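Local coordinates for protein thiaminase-I (PDB 4HCW) that belongs to a thiaminase family whose members have a two-lobed fold resembling that of periplasmic binding proteins, at residues D69-P74 and S157-F162; N307-L312 and Q321-F326; V11-Y16 and L32-L37; R91-D96 and V278-I283. All coordinates share one frame; numbering follows the deposited sequence.

Contact 1: residues D69-P74 and S157-F162; sequences DSIFLP and SSFTVF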
loop_
_atom_site.group_PDB
_atom_site.type_symbol
_atom_site.label_atom_id
_atom_site.label_comp_id
_atom_site.label_asym_id
_atom_site.label_seq_id
_atom_site.Cartn_x
_atom_site.Cartn_y
_atom_site.Cartn_z
ATOM N N ASP A 69 1.318 -3.888 7.231
ATOM C CA ASP A 69 0.196 -3.627 6.344
ATOM C C ASP A 69 -1.087 -3.822 7.141
ATOM O O ASP A 69 -1.194 -4.754 7.937
ATOM C CB ASP A 69 0.232 -4.581 5.147
ATOM C CG ASP A 69 -0.699 -4.155 4.024
ATOM O OD1 ASP A 69 -1.759 -3.555 4.306
ATOM O OD2 ASP A 69 -0.369 -4.425 2.850
ATOM N N SER A 70 -2.057 -2.940 6.928
ATOM C CA SER A 70 -3.320 -3.011 7.654
ATOM C C SER A 70 -4.177 -4.190 7.192
ATOM O O SER A 70 -5.213 -4.483 7.788
ATOM C CB SER A 70 -4.095 -1.699 7.515
ATOM O OG SER A 70 -4.299 -1.368 6.154
ATOM N N ILE A 71 -3.734 -4.866 6.136
ATOM C CA ILE A 71 -4.445 -6.028 5.614
ATOM C C ILE A 71 -4.383 -7.194 6.601
ATOM O O ILE A 71 -5.222 -8.094 6.568
ATOM C CB ILE A 71 -3.886 -6.466 4.237
ATOM C CG1 ILE A 71 -4.878 -7.381 3.513
ATOM C CG2 ILE A 71 -2.525 -7.134 4.386
ATOM C CD1 ILE A 71 -4.430 -7.786 2.128
ATOM N N PHE A 72 -3.392 -7.165 7.486
ATOM C CA PHE A 72 -3.227 -8.214 8.485
ATOM C C PHE A 72 -3.421 -7.662 9.890
ATOM O O PHE A 72 -3.133 -8.339 10.875
ATOM C CB PHE A 72 -1.843 -8.853 8.367
ATOM C CG PHE A 72 -1.612 -9.558 7.062
ATOM C CD1 PHE A 72 -2.649 -10.215 6.420
ATOM C CD2 PHE A 72 -0.358 -9.561 6.476
ATOM C CE1 PHE A 72 -2.438 -10.863 5.219
ATOM C CE2 PHE A 72 -0.141 -10.206 5.275
ATOM C CZ PHE A 72 -1.182 -10.859 4.646
ATOM N N LEU A 73 -3.912 -6.430 9.977
ATOM C CA LEU A 73 -4.086 -5.767 11.267
ATOM C C LEU A 73 -5.090 -6.450 12.212
ATOM O O LEU A 73 -4.748 -6.714 13.364
ATOM C CB LEU A 73 -4.411 -4.276 11.089
ATOM C CG LEU A 73 -4.419 -3.440 12.370
ATOM C CD1 LEU A 73 -3.060 -3.498 13.054
ATOM C CD2 LEU A 73 -4.812 -2.001 12.071
ATOM N N PRO A 74 -6.321 -6.741 11.740
ATOM C CA PRO A 74 -7.266 -7.394 12.658
ATOM C C PRO A 74 -6.789 -8.770 13.120
ATOM O O PRO A 74 -7.007 -9.134 14.276
ATOM C CB PRO A 74 -8.537 -7.533 11.814
ATOM C CG PRO A 74 -8.416 -6.481 10.772
ATOM C CD PRO A 74 -6.958 -6.433 10.445
ATOM N N SER A 157 0.608 -12.428 -9.426
ATOM C CA SER A 157 1.183 -12.424 -8.086
ATOM C C SER A 157 0.135 -12.858 -7.073
ATOM O O SER A 157 -1.023 -12.448 -7.157
ATOM C CB SER A 157 1.711 -11.033 -7.734
ATOM O OG SER A 157 2.706 -10.621 -8.652
ATOM N N SER A 158 0.548 -13.690 -6.122
ATOM C CA SER A 158 -0.357 -14.247 -5.122
ATOM C C SER A 158 -1.150 -13.167 -4.395
ATOM O O SER A 158 -2.361 -13.287 -4.209
ATOM C CB SER A 158 0.422 -15.089 -4.108
ATOM O OG SER A 158 1.150 -16.120 -4.752
ATOM N N PHE A 159 -0.456 -12.103 -4.004
ATOM C CA PHE A 159 -1.067 -11.012 -3.259
ATOM C C PHE A 159 -2.042 -10.217 -4.126
ATOM O O PHE A 159 -3.003 -9.634 -3.623
ATOM C CB PHE A 159 0.021 -10.093 -2.701
ATOM C CG PHE A 159 -0.464 -9.150 -1.641
ATOM C CD1 PHE A 159 -0.648 -9.589 -0.340
ATOM C CD2 PHE A 159 -0.725 -7.823 -1.941
ATOM C CE1 PHE A 159 -1.092 -8.723 0.641
ATOM C CE2 PHE A 159 -1.169 -6.952 -0.964
ATOM C CZ PHE A 159 -1.351 -7.402 0.330
ATOM N N THR A 160 -1.792 -10.202 -5.431
ATOM C CA THR A 160 -2.640 -9.467 -6.366
ATOM C C THR A 160 -3.825 -10.315 -6.823
ATOM O O THR A 160 -4.948 -9.818 -6.936
ATOM C CB THR A 160 -1.839 -8.987 -7.592
ATOM O OG1 THR A 160 -0.697 -8.241 -7.154
ATOM C CG2 THR A 160 -2.702 -8.108 -8.484
ATOM N N VAL A 161 -3.569 -11.594 -7.083
ATOM C CA VAL A 161 -4.624 -12.534 -7.444
ATOM C C VAL A 161 -5.656 -12.618 -6.327
ATOM O O VAL A 161 -6.862 -12.561 -6.573
ATOM C CB VAL A 161 -4.056 -13.940 -7.721
ATOM C CG1 VAL A 161 -5.178 -14.962 -7.824
ATOM C CG2 VAL A 161 -3.211 -13.933 -8.984
ATOM N N PHE A 162 -5.169 -12.746 -5.096
ATOM C CA PHE A 162 -6.032 -12.777 -3.921
ATOM C C PHE A 162 -6.798 -11.466 -3.753
ATOM O O PHE A 162 -7.988 -11.469 -3.439
ATOM C CB PHE A 162 -5.203 -13.065 -2.665
ATOM C CG PHE A 162 -5.945 -12.835 -1.378
ATOM C CD1 PHE A 162 -6.827 -13.784 -0.892
ATOM C CD2 PHE A 162 -5.752 -11.671 -0.649
ATOM C CE1 PHE A 162 -7.510 -13.576 0.291
ATOM C CE2 PHE A 162 -6.433 -11.457 0.535
ATOM C CZ PHE A 162 -7.312 -12.411 1.006
#
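The apolar part of this contact rests on I71 and F159, whose side chains reach toward each other from opposite directions. CD1 of I71 lies 3.6 Å from CZ of F159 and also reaches CE1 of the same ring, an oblique approach. A second phenyl group, that of F162, receives the same methyl near its ring plane, at the edge, but more loosely, with I71 CD1 and F162 CE2 4.5 Å apart. The delta methyl extends this far because the I71 chain is stretched, with CG1 turned opposite the backbone N (chi1 -163°) and chi2 also trans. Its other branch, CG2, turns back within 69-74 and sits over the centre of the F72 ring, 3.6 Å above the plane.

These residues join the end of strand 65-69 and the turn leading into helix 73-77 to the first turn of helix 158-169. In the periplasmic-binding-protein-like fold of this family, such a position is consistent with the junction between the two lobes.

D69 brings a carboxylate to the same F159 ring: OD2 lies 4.0 Å from CZ of F159, without a bond to it, and the carboxylate and ring planes are 50° apart. The hydrogen bond of OD2 goes to the hydroxyl of Y54, whose ring in turn meets F159 edge-to-face. A second bond, made by OD1, should help that one to limit rotation of the carboxylate. OD1 accepts from I71 N at 3.0 Å in an Asx turn, the donor standing 48° out of the carboxylate plane.

Contact 2: residues N307-L312 and Q321-F326; sequences NGIAHL and QLSQQF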
loop_
_atom_site.group_PDB
_atom_site.type_symbol
_atom_site.label_atom_id
_atom_site.label_comp_id
_atom_site.label_asym_id
_atom_site.label_seq_id
_atom_site.Cartn_x
_atom_site.Cartn_y
_atom_site.Cartn_z
ATOM N N ASN A 307 -1.127 16.047 6.417
ATOM C CA ASN A 307 0.031 16.921 6.571
ATOM C C ASN A 307 1.201 16.455 5.713
ATOM O O ASN A 307 1.880 17.264 5.078
ATOM C CB ASN A 307 0.457 17.003 8.038
ATOM C CG ASN A 307 -0.591 17.660 8.917
ATOM O OD1 ASN A 307 -1.371 18.496 8.456
ATOM N ND2 ASN A 307 -0.612 17.289 10.192
ATOM N N GLY A 308 1.427 15.145 5.695
ATOM C CA GLY A 308 2.497 14.563 4.907
ATOM C C GLY A 308 2.243 14.693 3.418
ATOM O O GLY A 308 3.158 14.977 2.644
ATOM N N ILE A 309 0.993 14.483 3.018
ATOM C CA ILE A 309 0.605 14.612 1.618
ATOM C C ILE A 309 0.694 16.067 1.174
ATOM O O ILE A 309 1.180 16.364 0.082
ATOM C CB ILE A 309 -0.824 14.084 1.378
ATOM C CG1 ILE A 309 -0.923 12.613 1.785
ATOM C CG2 ILE A 309 -1.222 14.257 -0.081
ATOM C CD1 ILE A 309 -2.303 12.020 1.604
ATOM N N ALA A 310 0.229 16.971 2.032
ATOM C CA ALA A 310 0.271 18.399 1.742
ATOM C C ALA A 310 1.704 18.880 1.551
ATOM O O ALA A 310 1.988 19.666 0.648
ATOM C CB ALA A 310 -0.410 19.187 2.850
ATOM N N HIS A 311 2.602 18.396 2.405
ATOM C CA HIS A 311 4.011 18.778 2.357
ATOM C C HIS A 311 4.663 18.436 1.019
ATOM O O HIS A 311 5.494 19.189 0.512
ATOM C CB HIS A 311 4.783 18.106 3.495
ATOM C CG HIS A 311 6.261 18.331 3.437
ATOM N ND1 HIS A 311 6.854 19.499 3.865
ATOM C CD2 HIS A 311 7.268 17.540 2.996
ATOM C CE1 HIS A 311 8.161 19.417 3.694
ATOM N NE2 HIS A 311 8.439 18.237 3.167
ATOM N N LEU A 312 4.280 17.298 0.450
ATOM C CA LEU A 312 4.874 16.838 -0.800
ATOM C C LEU A 312 4.114 17.355 -2.015
ATOM O O LEU A 312 4.618 17.310 -3.137
ATOM C CB LEU A 312 4.952 15.310 -0.823
ATOM C CG LEU A 312 5.849 14.706 0.259
ATOM C CD1 LEU A 312 5.874 13.188 0.175
ATOM C CD2 LEU A 312 7.256 15.277 0.158
ATOM N N GLN A 321 -2.331 15.628 -7.612
ATOM C CA GLN A 321 -3.478 14.913 -8.160
ATOM C C GLN A 321 -4.033 13.896 -7.168
ATOM O O GLN A 321 -5.246 13.728 -7.052
ATOM C CB GLN A 321 -3.100 14.211 -9.466
ATOM C CG GLN A 321 -2.643 15.148 -10.569
ATOM C CD GLN A 321 -2.335 14.418 -11.861
ATOM O OE1 GLN A 321 -2.595 13.221 -11.988
ATOM N NE2 GLN A 321 -1.774 15.134 -12.828
ATOM N N LEU A 322 -3.136 13.224 -6.453
ATOM C CA LEU A 322 -3.539 12.206 -5.490
ATOM C C LEU A 322 -4.220 12.826 -4.276
ATOM O O LEU A 322 -5.094 12.211 -3.666
ATOM C CB LEU A 322 -2.335 11.367 -5.060
ATOM C CG LEU A 322 -1.644 10.608 -6.195
ATOM C CD1 LEU A 322 -0.516 9.743 -5.661
ATOM C CD2 LEU A 322 -2.648 9.769 -6.967
ATOM N N SER A 323 -3.815 14.044 -3.931
ATOM C CA SER A 323 -4.432 14.770 -2.827
ATOM C C SER A 323 -5.875 15.120 -3.173
ATOM O O SER A 323 -6.777 14.983 -2.345
ATOM C CB SER A 323 -3.642 16.039 -2.510
ATOM O OG SER A 323 -4.212 16.733 -1.414
ATOM N N GLN A 324 -6.083 15.572 -4.405
ATOM C CA GLN A 324 -7.418 15.879 -4.898
ATOM C C GLN A 324 -8.236 14.597 -5.009
ATOM O O GLN A 324 -9.441 14.589 -4.754
ATOM C CB GLN A 324 -7.333 16.580 -6.257
ATOM C CG GLN A 324 -8.678 16.912 -6.895
ATOM C CD GLN A 324 -9.194 15.802 -7.793
ATOM O OE1 GLN A 324 -8.459 14.880 -8.145
ATOM N NE2 GLN A 324 -10.466 15.888 -8.167
ATOM N N GLN A 325 -7.564 13.515 -5.385
ATOM C CA GLN A 325 -8.213 12.226 -5.578
ATOM C C GLN A 325 -8.720 11.657 -4.256
ATOM O O GLN A 325 -9.859 11.200 -4.163
ATOM C CB GLN A 325 -7.239 11.241 -6.225
ATOM C CG GLN A 325 -7.897 10.221 -7.132
ATOM C CD GLN A 325 -8.195 10.773 -8.511
ATOM O OE1 GLN A 325 -8.964 10.187 -9.274
ATOM N NE2 GLN A 325 -7.580 11.903 -8.842
ATOM N N PHE A 326 -7.866 11.689 -3.238
ATOM C CA PHE A 326 -8.208 11.142 -1.928
ATOM C C PHE A 326 -9.314 11.936 -1.239
ATOM O O PHE A 326 -10.055 11.396 -0.420
ATOM C CB PHE A 326 -6.968 11.080 -1.031
ATOM C CG PHE A 326 -5.982 10.016 -1.427
ATOM C CD1 PHE A 326 -6.418 8.819 -1.969
ATOM C CD2 PHE A 326 -4.622 10.213 -1.257
ATOM C CE1 PHE A 326 -5.514 7.838 -2.335
ATOM C CE2 PHE A 326 -3.713 9.236 -1.622
ATOM C CZ PHE A 326 -4.161 8.046 -2.161
#
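Two consecutive helices, 306-313 and 317-328, joined by a three-residue connection, pack against each other through I309 on the first and S323 and F326 on the second. The closest backbone approach is between I309 and S323, whose CA atoms are 6.7 Å apart; the small serine side chain suits so near a passage. All three CB atoms point toward the partner helix.

I309 divides its two branches between the two partners. CG2 takes the position trans to the backbone N and rests against S323, 3.9 Å from its CB, with the hydroxyl OG slightly farther from the same methyl at 4.1 Å. The serine hydroxyl therefore lies alongside an aliphatic group here, and the pairing is one of van der Waals contact. S323 and F326 stand three residues apart on one helix, so they present neighbouring positions of a single helical face to I309.

Helix 317-328 also faces the main sheet: L322 reaches V249 of strand 248-250 and F122 of strand 110-125, and F326 touches L118 and F122. The phenyl group is consequently shared between I309 and the long strand, and helix 317-328 lies over that part of the sheet. From helix 306-313, L312 touches P303 of strand 302-303.

The longer branch of I309 runs through CG1, set beside the backbone N (chi1 -59°), and continues trans at chi2. It crosses the F326 side chain at about a right angle, bringing CD1 obliquely to within 4.1 Å of F326 CD2.

Contact 3: residues V11-Y16 and L32-L37; sequences VGLFPY and LIKDVL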
loop_
_atom_site.group_PDB
_atom_site.type_symbol
_atom_site.label_atom_id
_atom_site.label_comp_id
_atom_site.label_asym_id
_atom_site.label_seq_id
_atom_site.Cartn_x
_atom_site.Cartn_y
_atom_site.Cartn_z
ATOM N N VAL A 11 12.838 -1.181 16.515
ATOM C CA VAL A 11 11.868 -0.661 15.557
ATOM C C VAL A 11 11.862 -1.477 14.269
ATOM O O VAL A 11 12.896 -1.636 13.618
ATOM C CB VAL A 11 12.146 0.814 15.215
ATOM C CG1 VAL A 11 11.115 1.331 14.222
ATOM C CG2 VAL A 11 12.146 1.660 16.476
ATOM N N GLY A 12 10.692 -1.994 13.907
ATOM C CA GLY A 12 10.542 -2.761 12.684
ATOM C C GLY A 12 9.982 -1.923 11.549
ATOM O O GLY A 12 8.781 -1.657 11.497
ATOM N N LEU A 13 10.855 -1.509 10.637
ATOM C CA LEU A 13 10.459 -0.645 9.530
ATOM C C LEU A 13 9.890 -1.427 8.349
ATOM O O LEU A 13 10.272 -2.573 8.105
ATOM C CB LEU A 13 11.647 0.200 9.062
ATOM C CG LEU A 13 12.210 1.204 10.068
ATOM C CD1 LEU A 13 13.366 1.981 9.457
ATOM C CD2 LEU A 13 11.119 2.148 10.547
ATOM N N PHE A 14 8.974 -0.794 7.622
ATOM C CA PHE A 14 8.417 -1.365 6.402
ATOM C C PHE A 14 9.500 -1.411 5.328
ATOM O O PHE A 14 9.958 -0.369 4.860
ATOM C CB PHE A 14 7.227 -0.530 5.930
ATOM C CG PHE A 14 6.494 -1.116 4.758
ATOM C CD1 PHE A 14 5.613 -2.171 4.933
ATOM C CD2 PHE A 14 6.676 -0.604 3.485
ATOM C CE1 PHE A 14 4.932 -2.710 3.857
ATOM C CE2 PHE A 14 5.998 -1.136 2.406
ATOM C CZ PHE A 14 5.126 -2.192 2.592
ATOM N N PRO A 15 9.914 -2.625 4.937
ATOM C CA PRO A 15 11.089 -2.823 4.081
ATOM C C PRO A 15 10.799 -2.694 2.589
ATOM O O PRO A 15 11.736 -2.672 1.790
ATOM C CB PRO A 15 11.496 -4.260 4.402
ATOM C CG PRO A 15 10.198 -4.941 4.686
ATOM C CD PRO A 15 9.295 -3.906 5.324
ATOM N N TYR A 16 9.527 -2.610 2.218
ATOM C CA TYR A 16 9.160 -2.592 0.806
ATOM C C TYR A 16 9.015 -1.180 0.245
ATOM O O TYR A 16 7.931 -0.763 -0.166
ATOM C CB TYR A 16 7.897 -3.419 0.568
ATOM C CG TYR A 16 8.069 -4.874 0.940
ATOM C CD1 TYR A 16 8.609 -5.780 0.038
ATOM C CD2 TYR A 16 7.704 -5.338 2.197
ATOM C CE1 TYR A 16 8.774 -7.110 0.374
ATOM C CE2 TYR A 16 7.867 -6.665 2.542
ATOM C CZ TYR A 16 8.402 -7.546 1.626
ATOM O OH TYR A 16 8.565 -8.869 1.963
ATOM N N LEU A 32 18.514 4.905 2.634
ATOM C CA LEU A 32 18.672 6.352 2.708
ATOM C C LEU A 32 17.920 6.915 3.909
ATOM O O LEU A 32 18.416 7.800 4.603
ATOM C CB LEU A 32 18.182 7.020 1.422
ATOM C CG LEU A 32 18.947 6.684 0.140
ATOM C CD1 LEU A 32 18.436 7.520 -1.023
ATOM C CD2 LEU A 32 20.443 6.884 0.338
ATOM N N ILE A 33 16.723 6.389 4.151
ATOM C CA ILE A 33 15.909 6.821 5.282
ATOM C C ILE A 33 16.516 6.359 6.604
ATOM O O ILE A 33 16.544 7.111 7.579
ATOM C CB ILE A 33 14.461 6.306 5.162
ATOM C CG1 ILE A 33 13.792 6.896 3.919
ATOM C CG2 ILE A 33 13.657 6.651 6.408
ATOM C CD1 ILE A 33 12.344 6.507 3.767
ATOM N N LYS A 34 17.010 5.125 6.626
ATOM C CA LYS A 34 17.628 4.560 7.821
ATOM C C LYS A 34 18.834 5.372 8.290
ATOM O O LYS A 34 19.077 5.497 9.489
ATOM C CB LYS A 34 18.039 3.107 7.574
ATOM C CG LYS A 34 17.169 2.084 8.288
ATOM C CD LYS A 34 17.431 0.677 7.776
ATOM C CE LYS A 34 18.896 0.294 7.908
ATOM N NZ LYS A 34 19.165 -1.056 7.337
ATOM N N ASP A 35 19.580 5.929 7.341
ATOM C CA ASP A 35 20.776 6.701 7.665
ATOM C C ASP A 35 20.443 8.099 8.187
ATOM O O ASP A 35 21.335 8.848 8.586
ATOM C CB ASP A 35 21.700 6.797 6.448
ATOM C CG ASP A 35 22.254 5.449 6.024
ATOM O OD1 ASP A 35 22.387 4.559 6.891
ATOM O OD2 ASP A 35 22.558 5.279 4.825
ATOM N N VAL A 36 19.159 8.442 8.184
ATOM C CA VAL A 36 18.705 9.752 8.641
ATOM C C VAL A 36 18.110 9.663 10.046
ATOM O O VAL A 36 18.198 10.606 10.835
ATOM C CB VAL A 36 17.665 10.350 7.663
ATOM C CG1 VAL A 36 17.087 11.648 8.204
ATOM C CG2 VAL A 36 18.294 10.575 6.297
ATOM N N LEU A 37 17.518 8.515 10.358
ATOM C CA LEU A 37 16.880 8.303 11.652
ATOM C C LEU A 37 17.892 8.307 12.797
ATOM O O LEU A 37 18.993 7.773 12.661
ATOM C CB LEU A 37 16.100 6.988 11.645
ATOM C CG LEU A 37 15.122 6.821 10.482
ATOM C CD1 LEU A 37 14.375 5.501 10.586
ATOM C CD2 LEU A 37 14.154 7.992 10.421
#
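L13 and L37 reach toward each other tip to tip, with L13 CD1 3.8 Å from L37 CD1. The same L13 methyl also meets the aliphatic part of K34, 4.0 Å from its CG, so one carbon serves both partners. The K34 chain passes L13 at a slant and then bends at chi3 (57°). It is thus the upper methylene of the lysine that makes the contact. K34 is partly exposed, whereas both leucines are buried.

Both leucines owe their reach to the same conformation: CG stands opposite the carbonyl carbon (chi1 -64° in L13, -52° in L37) and chi2 is extended, placing CD1 anti to CA.

The backbone before L37 is tied back: the carbonyl oxygen of I33 accepts from two backbone donors, V36 N at 3.0 Å and L37 N at 3.3 Å. L13, on the other side, is the last residue of strand 8-13, and its backbone is hydrogen-bonded to T49 of the adjacent parallel strand.

Strand 8-13, helix 29-34 and strand 44-50 together make a beta-alpha-beta crossover, with a small antiparallel hairpin, 19-21 and 26-28, inserted before the helix. The contact lies between the first strand and the helical connection of that unit. Helix 275-288 borders it through L286, which touches L13 and L37; L37 also reaches Y48 of strand 44-50, and helix 290-298 packs on I33 and V36.

Contact 4: residues R91-D96 and V278-I283; sequences RGVTGD and VAVEVI
V93 and V280 share one chi1 conformation but meet through different methyls, CG2 of V93 and CG1 of V280. In V93 (chi1 170°) CG1 is trans to the backbone N, leaving CG2 trans to the carbonyl carbon. V280 repeats this conformation, yet it is its CG1 that faces V93: V93 CG2 and V280 CG1 are 3.7 Å apart. The second V93 methyl turns toward I283, one helical turn beyond V280, where CG1 of V93 and CG2 of I283 are 4.5 Å apart. V93 therefore spreads its two branches over V280 and I283, giving a small apolar patch with 112 Å² buried in all.

Beyond V93, G95 is the first residue to leave helical angles; its phi is positive (88°), and with the psi found here a side chain would press on the carbonyl O of T94. R91 turns back over this exit. Its NH2 donates a weak bond to G95 O at 3.4 Å, and a long salt bridge connects R91 NH2 with D96 OD1 at 3.9 Å.

The contact lies toward the outside of the fold, and V93 is partly exposed. The inner face of 278-283 meets the sheet: I283 touches F114 of strand 110-125 together with L265 and L267 of strand 260-267, and V282 touches strands 8-13 and 44-50. T94 also touches F114, so helices 87-94 and 275-288 share a support on the long strand.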
loop_
_atom_site.group_PDB
_atom_site.type_symbol
_atom_site.label_atom_id
_atom_site.label_comp_id
_atom_site.label_asym_id
_atom_site.label_seq_id
_atom_site.Cartn_x
_atom_site.Cartn_y
_atom_site.Cartn_z
ATOM N N ARG A 91 -3.848 11.536 16.944
ATOM C CA ARG A 91 -4.158 12.818 16.317
ATOM C C ARG A 91 -3.111 13.882 16.639
ATOM O O ARG A 91 -2.898 14.810 15.858
ATOM C CB ARG A 91 -5.545 13.303 16.746
ATOM C CG ARG A 91 -6.696 12.485 16.182
ATOM C CD ARG A 91 -6.834 12.682 14.681
ATOM N NE ARG A 91 -7.953 11.923 14.130
ATOM C CZ ARG A 91 -8.358 11.998 12.867
ATOM N NH1 ARG A 91 -9.387 11.271 12.453
ATOM N NH2 ARG A 91 -7.736 12.803 12.016
ATOM N N GLY A 92 -2.461 13.742 17.790
ATOM C CA GLY A 92 -1.439 14.684 18.208
ATOM C C GLY A 92 -0.100 14.432 17.542
ATOM O O GLY A 92 0.847 15.199 17.722
ATOM N N VAL A 93 -0.023 13.355 16.768
ATOM C CA VAL A 93 1.208 12.986 16.077
ATOM C C VAL A 93 1.040 13.049 14.563
ATOM O O VAL A 93 1.820 13.697 13.866
ATOM C CB VAL A 93 1.665 11.567 16.469
ATOM C CG1 VAL A 93 2.790 11.098 15.561
ATOM C CG2 VAL A 93 2.094 11.531 17.927
ATOM N N THR A 94 0.012 12.371 14.063
ATOM C CA THR A 94 -0.225 12.282 12.627
ATOM C C THR A 94 -0.966 13.504 12.097
ATOM O O THR A 94 -0.783 13.903 10.947
ATOM C CB THR A 94 -1.039 11.026 12.276
ATOM O OG1 THR A 94 -2.350 11.132 12.844
ATOM C CG2 THR A 94 -0.355 9.780 12.816
ATOM N N GLY A 95 -1.803 14.095 12.940
ATOM C CA GLY A 95 -2.640 15.203 12.522
ATOM C C GLY A 95 -3.952 14.696 11.957
ATOM O O GLY A 95 -4.543 13.758 12.493
ATOM N N ASP A 96 -4.407 15.308 10.870
ATOM C CA ASP A 96 -5.664 14.911 10.246
ATOM C C ASP A 96 -5.475 13.798 9.221
ATOM O O ASP A 96 -4.641 13.899 8.321
ATOM C CB ASP A 96 -6.355 16.115 9.601
ATOM C CG ASP A 96 -6.906 17.086 10.624
ATOM O OD1 ASP A 96 -7.227 16.648 11.749
ATOM O OD2 ASP A 96 -7.021 18.287 10.303
ATOM N N VAL A 278 8.667 6.787 24.564
ATOM C CA VAL A 278 9.811 6.902 23.666
ATOM C C VAL A 278 9.425 6.483 22.247
ATOM O O VAL A 278 9.860 7.091 21.266
ATOM C CB VAL A 278 11.000 6.047 24.151
ATOM C CG1 VAL A 278 12.188 6.189 23.206
ATOM C CG2 VAL A 278 11.395 6.442 25.563
ATOM N N ALA A 279 8.599 5.446 22.154
ATOM C CA ALA A 279 8.137 4.936 20.868
ATOM C C ALA A 279 7.376 5.999 20.080
ATOM O O ALA A 279 7.576 6.141 18.873
ATOM C CB ALA A 279 7.272 3.694 21.070
ATOM N N VAL A 280 6.515 6.747 20.767
ATOM C CA VAL A 280 5.742 7.818 20.137
ATOM C C VAL A 280 6.647 8.904 19.554
ATOM O O VAL A 280 6.336 9.487 18.518
ATOM C CB VAL A 280 4.731 8.453 21.119
ATOM C CG1 VAL A 280 3.903 9.523 20.428
ATOM C CG2 VAL A 280 3.813 7.390 21.702
ATOM N N GLU A 281 7.767 9.168 20.221
ATOM C CA GLU A 281 8.731 10.144 19.722
ATOM C C GLU A 281 9.380 9.653 18.433
ATOM O O GLU A 281 9.509 10.410 17.467
ATOM C CB GLU A 281 9.809 10.448 20.771
ATOM N N VAL A 282 9.793 8.388 18.426
ATOM C CA VAL A 282 10.409 7.792 17.245
ATOM C C VAL A 282 9.427 7.814 16.080
ATOM O O VAL A 282 9.788 8.147 14.950
ATOM C CB VAL A 282 10.861 6.341 17.504
ATOM C CG1 VAL A 282 11.406 5.718 16.230
ATOM C CG2 VAL A 282 11.909 6.297 18.610
ATOM N N ILE A 283 8.178 7.472 16.377
ATOM C CA ILE A 283 7.113 7.463 15.384
ATOM C C ILE A 283 6.788 8.872 14.890
ATOM O O ILE A 283 6.606 9.088 13.690
ATOM C CB ILE A 283 5.848 6.792 15.952
ATOM C CG1 ILE A 283 6.091 5.290 16.123
ATOM C CG2 ILE A 283 4.646 7.040 15.054
ATOM C CD1 ILE A 283 5.035 4.586 16.934
#

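In the fold
Contacts 3 and 4 meet beside helix 275-288, which carries a segment of contact 4 and borders contact 3: V11 CG2 lies 4.1 Å from V282 CG1, with the two centres about 16 Å apart. Contact 4 also touches contact 2, since N307 ND2 packs 3.5 Å from T94 O. Contact 1 stands apart, its centre 22 to 26 Å from the others, although its nearest atoms come within about 5 Å of contact 3. Y54 bridges that gap, meeting the rings of both Y16 and F159 edge-to-face and bonding to D69. Along the chain, contacts 1 and 4 interleave, whereas contact 3 closes before contact 1 opens and contact 2 lies wholly after contact 4.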